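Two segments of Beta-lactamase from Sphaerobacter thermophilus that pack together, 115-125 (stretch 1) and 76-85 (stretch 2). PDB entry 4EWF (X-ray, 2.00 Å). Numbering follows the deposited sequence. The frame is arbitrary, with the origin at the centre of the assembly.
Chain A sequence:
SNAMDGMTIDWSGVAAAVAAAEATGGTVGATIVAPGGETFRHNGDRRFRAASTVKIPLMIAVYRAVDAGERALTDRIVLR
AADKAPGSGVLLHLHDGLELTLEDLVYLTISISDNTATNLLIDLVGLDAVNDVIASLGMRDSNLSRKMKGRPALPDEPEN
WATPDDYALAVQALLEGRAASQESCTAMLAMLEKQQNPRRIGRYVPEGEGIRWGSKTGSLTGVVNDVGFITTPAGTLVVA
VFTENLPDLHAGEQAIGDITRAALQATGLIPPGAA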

# COMPACT_ATOMS: atom_id res chain seq x y z
N ASN A 115 -6.93 -6.93 -10.01
CA ASN A 115 -6.65 -8.28 -9.53
C ASN A 115 -6.13 -9.21 -10.63
O ASN A 115 -5.28 -10.06 -10.38
CB ASN A 115 -7.89 -8.90 -8.86
CG ASN A 115 -8.13 -8.37 -7.43
OD1 ASN A 115 -7.26 -7.73 -6.84
ND2 ASN A 115 -9.30 -8.67 -6.88
N THR A 116 -6.64 -9.05 -11.86
CA THR A 116 -6.14 -9.83 -12.99
C THR A 116 -4.66 -9.48 -13.27
O THR A 116 -3.81 -10.37 -13.40
CB THR A 116 -6.96 -9.59 -14.26
OG1 THR A 116 -8.32 -10.04 -14.05
CG2 THR A 116 -6.37 -10.36 -15.43
N ALA A 117 -4.37 -8.19 -13.35
CA ALA A 117 -3.01 -7.73 -13.59
C ALA A 117 -2.07 -8.24 -12.50
O ALA A 117 -0.94 -8.65 -12.76
CB ALA A 117 -2.97 -6.21 -13.63
N THR A 118 -2.57 -8.21 -11.26
CA THR A 118 -1.81 -8.68 -10.11
C THR A 118 -1.44 -10.15 -10.26
O THR A 118 -0.27 -10.51 -10.10
CB THR A 118 -2.59 -8.48 -8.80
OG1 THR A 118 -2.83 -7.08 -8.60
CG2 THR A 118 -1.79 -9.02 -7.61
N ASN A 119 -2.44 -10.99 -10.54
CA ASN A 119 -2.21 -12.42 -10.70
C ASN A 119 -1.31 -12.78 -11.89
O ASN A 119 -0.59 -13.78 -11.85
CB ASN A 119 -3.53 -13.20 -10.75
CG ASN A 119 -4.29 -13.13 -9.43
OD1 ASN A 119 -3.75 -12.67 -8.42
ND2 ASN A 119 -5.54 -13.59 -9.42
N LEU A 120 -1.36 -11.96 -12.93
CA LEU A 120 -0.44 -12.11 -14.06
C LEU A 120 1.02 -11.83 -13.66
O LEU A 120 1.93 -12.56 -14.06
CB LEU A 120 -0.88 -11.20 -15.22
CG LEU A 120 -2.12 -11.66 -16.01
CD1 LEU A 120 -2.57 -10.55 -16.97
CD2 LEU A 120 -1.83 -12.96 -16.79
N LEU A 121 1.23 -10.77 -12.87
CA LEU A 121 2.56 -10.45 -12.34
C LEU A 121 3.06 -11.53 -11.37
O LEU A 121 4.25 -11.85 -11.34
CB LEU A 121 2.54 -9.09 -11.63
CG LEU A 121 2.23 -7.88 -12.52
CD1 LEU A 121 2.15 -6.61 -11.68
CD2 LEU A 121 3.29 -7.73 -13.59
N ILE A 122 2.16 -12.06 -10.55
CA ILE A 122 2.50 -13.16 -9.65
C ILE A 122 2.95 -14.38 -10.46
O ILE A 122 3.94 -15.04 -10.11
CB ILE A 122 1.34 -13.52 -8.73
CG1 ILE A 122 1.05 -12.36 -7.78
CG2 ILE A 122 1.63 -14.81 -7.95
CD1 ILE A 122 -0.06 -12.66 -6.79
N ASP A 123 2.28 -14.65 -11.57
CA ASP A 123 2.70 -15.76 -12.43
C ASP A 123 4.07 -15.51 -13.06
O ASP A 123 4.84 -16.44 -13.30
CB ASP A 123 1.69 -15.99 -13.56
CG ASP A 123 0.45 -16.74 -13.10
OD1 ASP A 123 0.48 -17.35 -12.00
OD2 ASP A 123 -0.56 -16.71 -13.84
N LEU A 124 4.37 -14.26 -13.38
CA LEU A 124 5.61 -13.96 -14.09
C LEU A 124 6.81 -14.08 -13.16
O LEU A 124 7.83 -14.64 -13.51
CB LEU A 124 5.56 -12.55 -14.66
CG LEU A 124 4.68 -12.35 -15.88
CD1 LEU A 124 4.67 -10.88 -16.21
CD2 LEU A 124 5.21 -13.17 -17.06
N VAL A 125 6.67 -13.54 -11.96
CA VAL A 125 7.79 -13.43 -11.04
C VAL A 125 7.78 -14.58 -10.01
O VAL A 125 8.84 -15.00 -9.53
CB VAL A 125 7.78 -12.04 -10.38
CG1 VAL A 125 7.01 -12.05 -9.05
CG2 VAL A 125 9.18 -11.54 -10.21
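Stretch 2 76-85: RIVLRAADKA

A helix can hold an irregular segment against its side with a single direct hydrogen bond, supplemented by packing and bridging waters, and this pair of segments from a beta-lactamase is a compact example. Stretch 1 is helical throughout. Stretch 2 begins as a strand at Arg76 to Val78, passes through a loop into a short 3-10 segment at Ala81 to Asp83, and leaves as an extended chain. It runs against the helix direction: Ile77 lies by Leu120 and Leu124, whereas Ala85 reaches Asn115 and Thr116. The CA atoms come nearest at this last end, 4.8 Å from Thr116 CA to Ala85 CA.

The one direct hydrogen bond between the segments is made here. Ala85 N donates to Thr116 OG1 at 2.9 Å, with an almost linear N-H...O angle of 174°, so a helix side chain satisfies a backbone amide just beyond the 3-10 segment. That segment is itself held by Asp83 N to Arg80 O, 2.9 Å, and by a weak bond from Arg80 N to Asp83 OD2, 3.1 Å.

Van der Waals packing accounts for the other direct contacts. The methyl of Ala85 points toward the helix, its CB 3.8 Å from Asn115 CB and 3.7 Å from Asn119 ND2. Thr116 CG2 meets Leu79 CD1 at 3.8 Å; the Leu79 CA-to-CB bond points sideways, but the end of its side chain comes nearer. One turn along the helix, Leu120 CD2 lies 3.5 Å from Asp83 CG, while Leu120 CD1 is 4.2 Å from Ile77 CG2. Leu124 CD1 extends the apolar strip, 4.1 Å from Ile77 CG1.

Water completes the polar contacts. The oxygen of water 1 lies 2.7 Å from Asp83 O, to which it donates, and 3.0 Å from Asn119 ND2, from which it accepts; the oxygen of water 2 lies 2.7 Å from Asp123 OD2 and 3.3 Å from Asp83 OD1, donating to both, weakly to the latter, and so bridging two carboxylates.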

# COMPACT_ATOMS: atom_id res chain seq x y z
N ARG A 76 5.65 -7.97 -23.66
CA ARG A 76 4.23 -8.16 -23.94
C ARG A 76 3.63 -9.31 -23.12
O ARG A 76 4.26 -10.36 -22.95
CB ARG A 76 3.99 -8.39 -25.44
CG ARG A 76 4.93 -7.62 -26.39
CD ARG A 76 4.90 -6.08 -26.20
NE ARG A 76 3.95 -5.40 -27.08
CZ ARG A 76 4.00 -4.11 -27.40
NH1 ARG A 76 3.08 -3.59 -28.21
NH2 ARG A 76 4.97 -3.33 -26.92
N ILE A 77 2.42 -9.09 -22.60
CA ILE A 77 1.62 -10.13 -21.96
C ILE A 77 0.22 -10.05 -22.55
O ILE A 77 -0.37 -8.97 -22.64
CB ILE A 77 1.50 -9.93 -20.42
CG1 ILE A 77 2.86 -10.05 -19.74
CG2 ILE A 77 0.52 -10.93 -19.80
CD1 ILE A 77 3.68 -8.79 -19.79
N VAL A 78 -0.32 -11.20 -22.97
CA VAL A 78 -1.65 -11.24 -23.57
C VAL A 78 -2.70 -11.63 -22.52
O VAL A 78 -2.52 -12.58 -21.75
CB VAL A 78 -1.71 -12.24 -24.74
CG1 VAL A 78 -3.14 -12.35 -25.30
CG2 VAL A 78 -0.72 -11.86 -25.83
N LEU A 79 -3.80 -10.88 -22.50
CA LEU A 79 -4.92 -11.16 -21.61
C LEU A 79 -5.70 -12.39 -22.08
O LEU A 79 -6.20 -12.44 -23.21
CB LEU A 79 -5.87 -9.96 -21.55
CG LEU A 79 -7.11 -10.15 -20.66
CD1 LEU A 79 -6.70 -10.27 -19.20
CD2 LEU A 79 -8.07 -9.00 -20.85
N ARG A 80 -5.81 -13.39 -21.20
CA ARG A 80 -6.53 -14.61 -21.52
C ARG A 80 -7.69 -14.82 -20.54
O ARG A 80 -7.60 -14.43 -19.38
CB ARG A 80 -5.59 -15.82 -21.47
CG ARG A 80 -5.05 -16.27 -22.81
CD ARG A 80 -4.39 -15.15 -23.57
NE ARG A 80 -3.21 -15.59 -24.32
CZ ARG A 80 -3.16 -15.72 -25.65
NH1 ARG A 80 -4.23 -15.47 -26.39
NH2 ARG A 80 -2.02 -16.10 -26.23
N ALA A 81 -8.75 -15.44 -21.03
CA ALA A 81 -9.93 -15.74 -20.22
C ALA A 81 -9.58 -16.44 -18.91
O ALA A 81 -10.08 -16.07 -17.86
CB ALA A 81 -10.91 -16.57 -21.02
N ALA A 82 -8.72 -17.45 -18.97
CA ALA A 82 -8.25 -18.13 -17.75
C ALA A 82 -7.61 -17.23 -16.66
O ALA A 82 -7.63 -17.58 -15.48
CB ALA A 82 -7.30 -19.28 -18.12
N ASP A 83 -7.02 -16.10 -17.06
CA ASP A 83 -6.34 -15.20 -16.11
C ASP A 83 -7.28 -14.26 -15.37
O ASP A 83 -6.89 -13.65 -14.36
CB ASP A 83 -5.32 -14.32 -16.85
CG ASP A 83 -4.38 -15.12 -17.73
OD1 ASP A 83 -3.85 -16.14 -17.24
OD2 ASP A 83 -4.18 -14.73 -18.91
N LYS A 84 -8.50 -14.10 -15.87
CA LYS A 84 -9.38 -13.05 -15.36
C LYS A 84 -9.81 -13.35 -13.92
O LYS A 84 -10.38 -14.41 -13.65
CB LYS A 84 -10.60 -12.89 -16.28
CG LYS A 84 -10.24 -12.32 -17.67
CD LYS A 84 -11.47 -12.14 -18.59
CE LYS A 84 -11.14 -11.19 -19.75
NZ LYS A 84 -12.12 -11.29 -20.88
N ALA A 85 -9.54 -12.41 -13.01
CA ALA A 85 -9.83 -12.59 -11.59
C ALA A 85 -11.05 -11.78 -11.18
O ALA A 85 -11.31 -10.73 -11.75
CB ALA A 85 -8.61 -12.12 -10.75
O HOH W 1 -6.31 -14.84 -11.98
O HOH W 2 -2.93 -15.36 -14.15